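Local coordinates for PUM-HD domain-containing protein (Caenorhabditis elegans, PDB 7CGI) that probably binds the 3' untranslated regions of messenger RNAs through its Pumilio homology domain, the part present here, at residues A105-V110 with I138-R143. Sequence-based numbering, arbitrary orientation.
Sequences AIIDRV and ILSQIR
The carbonyl oxygen of Ile138 takes two backbone bonds inside its own helix, from Gln141 N at 3.1 Å and, weakly, from Ile142 N. Val110 CG1 of the other segment approaches this same Ile138 O to 4.1 Å. Across the contact itself the packing is mainly apolar. Val110 points toward helix 132-142. Its CG1, anti to the backbone N (chi1 170°), lies 3.7 Å from Ile142 CD1 and 4.2 Å from Ile138 CG2. The side chains of Val110 and Ile142 cross at about a right angle. Val110 CB also meets Gln141 CB at 3.7 Å. In Gln141, chi1 (-65°) sets CG anti to the carbonyl carbon, where it touches Ile107 CD1 at 3.6 Å. The same Gln141 CG lies 3.2 Å from Ile107 O, which accepts a weak bond from Val110 N. With an alanine in place of Gln141, CB could still meet Val110, but Ile107 CD1 would probably lose its methylene partner and Ile107 O its cover. Leu123 of helix 119-129 also touches Val110, and Pro111 touches Gln141. The contact joins the turn that follows helix 99-106, and the start of helix 110-113, to the last turns of helix 132-142. It lies within one predicted Pumilio repeat (105-140) and the first residues of the next. The two segments are thus held by shape and apolar packing, not by directional bonds between them.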
ATOM      1  N   ALA A 105      15.993  -0.955  24.042  1.00 28.11           N
ATOM      2  CA  ALA A 105      15.721  -2.311  24.501  1.00 22.47           C
ATOM      3  C   ALA A 105      15.516  -3.284  23.348  1.00 26.39           C
ATOM      4  O   ALA A 105      15.684  -4.493  23.537  1.00 29.86           O
ATOM      5  CB  ALA A 105      14.494  -2.319  25.415  1.00 22.25           C
ATOM      6  N   ILE A 106      15.169  -2.788  22.161  1.00 30.06           N
ATOM      7  CA  ILE A 106      14.847  -3.630  21.017  1.00 28.38           C
ATOM      8  C   ILE A 106      15.742  -3.365  19.819  1.00 25.60           C
ATOM      9  O   ILE A 106      15.606  -4.049  18.800  1.00 29.81           O
ATOM     10  CB  ILE A 106      13.370  -3.471  20.604  1.00 24.54           C
ATOM     11  CG1 ILE A 106      13.133  -2.061  20.056  1.00 25.78           C
ATOM     12  CG2 ILE A 106      12.447  -3.750  21.779  1.00 24.31           C
ATOM     13  CD1 ILE A 106      11.884  -1.926  19.215  1.00 24.41           C
ATOM     14  N   ILE A 107      16.661  -2.399  19.907  1.00 24.19           N
ATOM     15  CA  ILE A 107      17.321  -1.888  18.708  1.00 22.81           C
ATOM     16  C   ILE A 107      18.175  -2.964  18.046  1.00 24.81           C
ATOM     17  O   ILE A 107      18.248  -3.046  16.814  1.00 33.00           O
ATOM     18  CB  ILE A 107      18.147  -0.631  19.045  1.00 23.50           C
ATOM     19  CG1 ILE A 107      18.767  -0.050  17.776  1.00 26.88           C
ATOM     20  CG2 ILE A 107      19.213  -0.932  20.092  1.00 28.26           C
ATOM     21  CD1 ILE A 107      17.750   0.232  16.699  1.00 19.51           C
ATOM     22  N   ASP A 108      18.821  -3.816  18.843  1.00 32.46           N
ATOM     23  CA  ASP A 108      19.772  -4.770  18.287  1.00 29.41           C
ATOM     24  C   ASP A 108      19.101  -5.931  17.566  1.00 31.23           C
ATOM     25  O   ASP A 108      19.762  -6.613  16.776  1.00 35.38           O
ATOM     26  CB  ASP A 108      20.687  -5.301  19.391  1.00 27.31           C
ATOM     27  CG  ASP A 108      21.605  -4.231  19.948  1.00 44.08           C
ATOM     28  OD1 ASP A 108      21.810  -4.203  21.179  1.00 53.14           O
ATOM     29  OD2 ASP A 108      22.118  -3.415  19.152  1.00 44.47           O
ATOM     30  N   ARG A 109      17.813  -6.169  17.808  1.00 32.91           N
ATOM     31  CA  ARG A 109      17.092  -7.259  17.166  1.00 24.42           C
ATOM     32  C   ARG A 109      16.033  -6.758  16.191  1.00 26.15           C
ATOM     33  O   ARG A 109      15.181  -7.540  15.757  1.00 27.39           O
ATOM     34  CB  ARG A 109      16.466  -8.165  18.227  1.00 27.27           C
ATOM     35  CG  ARG A 109      17.365  -8.378  19.435  1.00 31.56           C
ATOM     36  CD  ARG A 109      17.062  -9.679  20.152  1.00 34.81           C
ATOM     37  NE  ARG A 109      17.165 -10.829  19.260  1.00 52.19           N
ATOM     38  CZ  ARG A 109      17.297 -12.084  19.676  1.00 59.90           C
ATOM     39  NH1 ARG A 109      17.353 -12.350  20.973  1.00 44.61           N
ATOM     40  NH2 ARG A 109      17.382 -13.071  18.795  1.00 51.15           N
ATOM     41  N   VAL A 110      16.068  -5.466  15.849  1.00 26.24           N
ATOM     42  CA  VAL A 110      15.183  -4.948  14.800  1.00 19.75           C
ATOM     43  C   VAL A 110      15.353  -5.697  13.488  1.00 21.10           C
ATOM     44  O   VAL A 110      14.343  -5.954  12.814  1.00 33.87           O
ATOM     45  CB  VAL A 110      15.374  -3.430  14.654  1.00 24.37           C
ATOM     46  CG1 VAL A 110      14.666  -2.910  13.412  1.00 24.70           C
ATOM     47  CG2 VAL A 110      14.875  -2.710  15.895  1.00 22.46           C
ATOM     48  N   ILE A 138      16.030   3.596  14.080  1.00 38.34           N
ATOM     49  CA  ILE A 138      15.421   2.309  13.753  1.00 32.48           C
ATOM     50  C   ILE A 138      15.711   1.912  12.311  1.00 29.26           C
ATOM     51  O   ILE A 138      16.008   0.749  12.031  1.00 32.39           O
ATOM     52  CB  ILE A 138      13.904   2.344  14.037  1.00 31.21           C
ATOM     53  CG1 ILE A 138      13.653   2.502  15.538  1.00 19.12           C
ATOM     54  CG2 ILE A 138      13.231   1.081  13.519  1.00 31.08           C
ATOM     55  CD1 ILE A 138      12.209   2.322  15.937  1.00 14.75           C
ATOM     56  N   LEU A 139      15.644   2.870  11.380  1.00 32.53           N
ATOM     57  CA  LEU A 139      16.029   2.593  10.000  1.00 30.46           C
ATOM     58  C   LEU A 139      17.497   2.214   9.889  1.00 22.64           C
ATOM     59  O   LEU A 139      17.901   1.625   8.880  1.00 33.13           O
ATOM     60  CB  LEU A 139      15.734   3.805   9.113  1.00 33.66           C
ATOM     61  CG  LEU A 139      14.296   4.322   9.134  1.00 21.82           C
ATOM     62  CD1 LEU A 139      14.094   5.383   8.064  1.00 24.74           C
ATOM     63  CD2 LEU A 139      13.313   3.176   8.954  1.00 20.80           C
ATOM     64  N   SER A 140      18.300   2.543  10.904  1.00 35.52           N
ATOM     65  CA  SER A 140      19.695   2.116  10.924  1.00 29.72           C
ATOM     66  C   SER A 140      19.806   0.605  10.812  1.00 30.47           C
ATOM     67  O   SER A 140      20.694   0.089  10.123  1.00 38.78           O
ATOM     68  CB  SER A 140      20.373   2.590  12.211  1.00 33.25           C
ATOM     69  OG  SER A 140      19.594   2.249  13.344  1.00 60.80           O
ATOM     70  N   GLN A 141      18.915  -0.119  11.489  1.00 31.50           N
ATOM     71  CA  GLN A 141      18.935  -1.575  11.481  1.00 28.31           C
ATOM     72  C   GLN A 141      18.199  -2.164  10.285  1.00 28.96           C
ATOM     73  O   GLN A 141      18.613  -3.201   9.758  1.00 34.13           O
ATOM     74  CB  GLN A 141      18.330  -2.112  12.777  1.00 30.56           C
ATOM     75  CG  GLN A 141      19.128  -1.754  14.011  1.00 26.59           C
ATOM     76  CD  GLN A 141      20.503  -2.386  14.012  1.00 23.29           C
ATOM     77  OE1 GLN A 141      20.650  -3.576  13.743  1.00 33.13           O
ATOM     78  NE2 GLN A 141      21.520  -1.588  14.314  1.00 41.03           N
ATOM     79  N   ILE A 142      17.106  -1.530   9.850  1.00 27.30           N
ATOM     80  CA  ILE A 142      16.406  -1.983   8.649  1.00 27.41           C
ATOM     81  C   ILE A 142      17.325  -1.911   7.434  1.00 28.04           C
ATOM     82  O   ILE A 142      17.142  -2.648   6.457  1.00 27.24           O
ATOM     83  CB  ILE A 142      15.119  -1.157   8.455  1.00 25.05           C
ATOM     84  CG1 ILE A 142      14.175  -1.368   9.639  1.00 23.93           C
ATOM     85  CG2 ILE A 142      14.411  -1.523   7.160  1.00 25.31           C
ATOM     86  CD1 ILE A 142      13.778  -2.815   9.852  1.00 21.51           C
ATOM     87  N   ARG A 143      18.339  -1.043   7.489  1.00 28.74           N
ATOM     88  CA  ARG A 143      19.318  -0.944   6.410  1.00 31.53           C
ATOM     89  C   ARG A 143      19.984  -2.285   6.118  1.00 30.52           C
ATOM     90  O   ARG A 143      20.361  -2.553   4.972  1.00 36.10           O
ATOM     91  CB  ARG A 143      20.375   0.098   6.775  1.00 34.98           C
ATOM     92  CG  ARG A 143      20.934   0.883   5.606  1.00 50.25           C
ATOM     93  CD  ARG A 143      22.026   1.830   6.077  1.00 42.96           C
ATOM     94  NE  ARG A 143      22.099   3.038   5.262  1.00 44.53           N
ATOM     95  CZ  ARG A 143      21.541   4.196   5.599  1.00 54.23           C
ATOM     96  NH1 ARG A 143      21.655   5.248   4.800  1.00 53.39           N
ATOM     97  NH2 ARG A 143      20.869   4.303   6.738  1.00 38.27           N
TER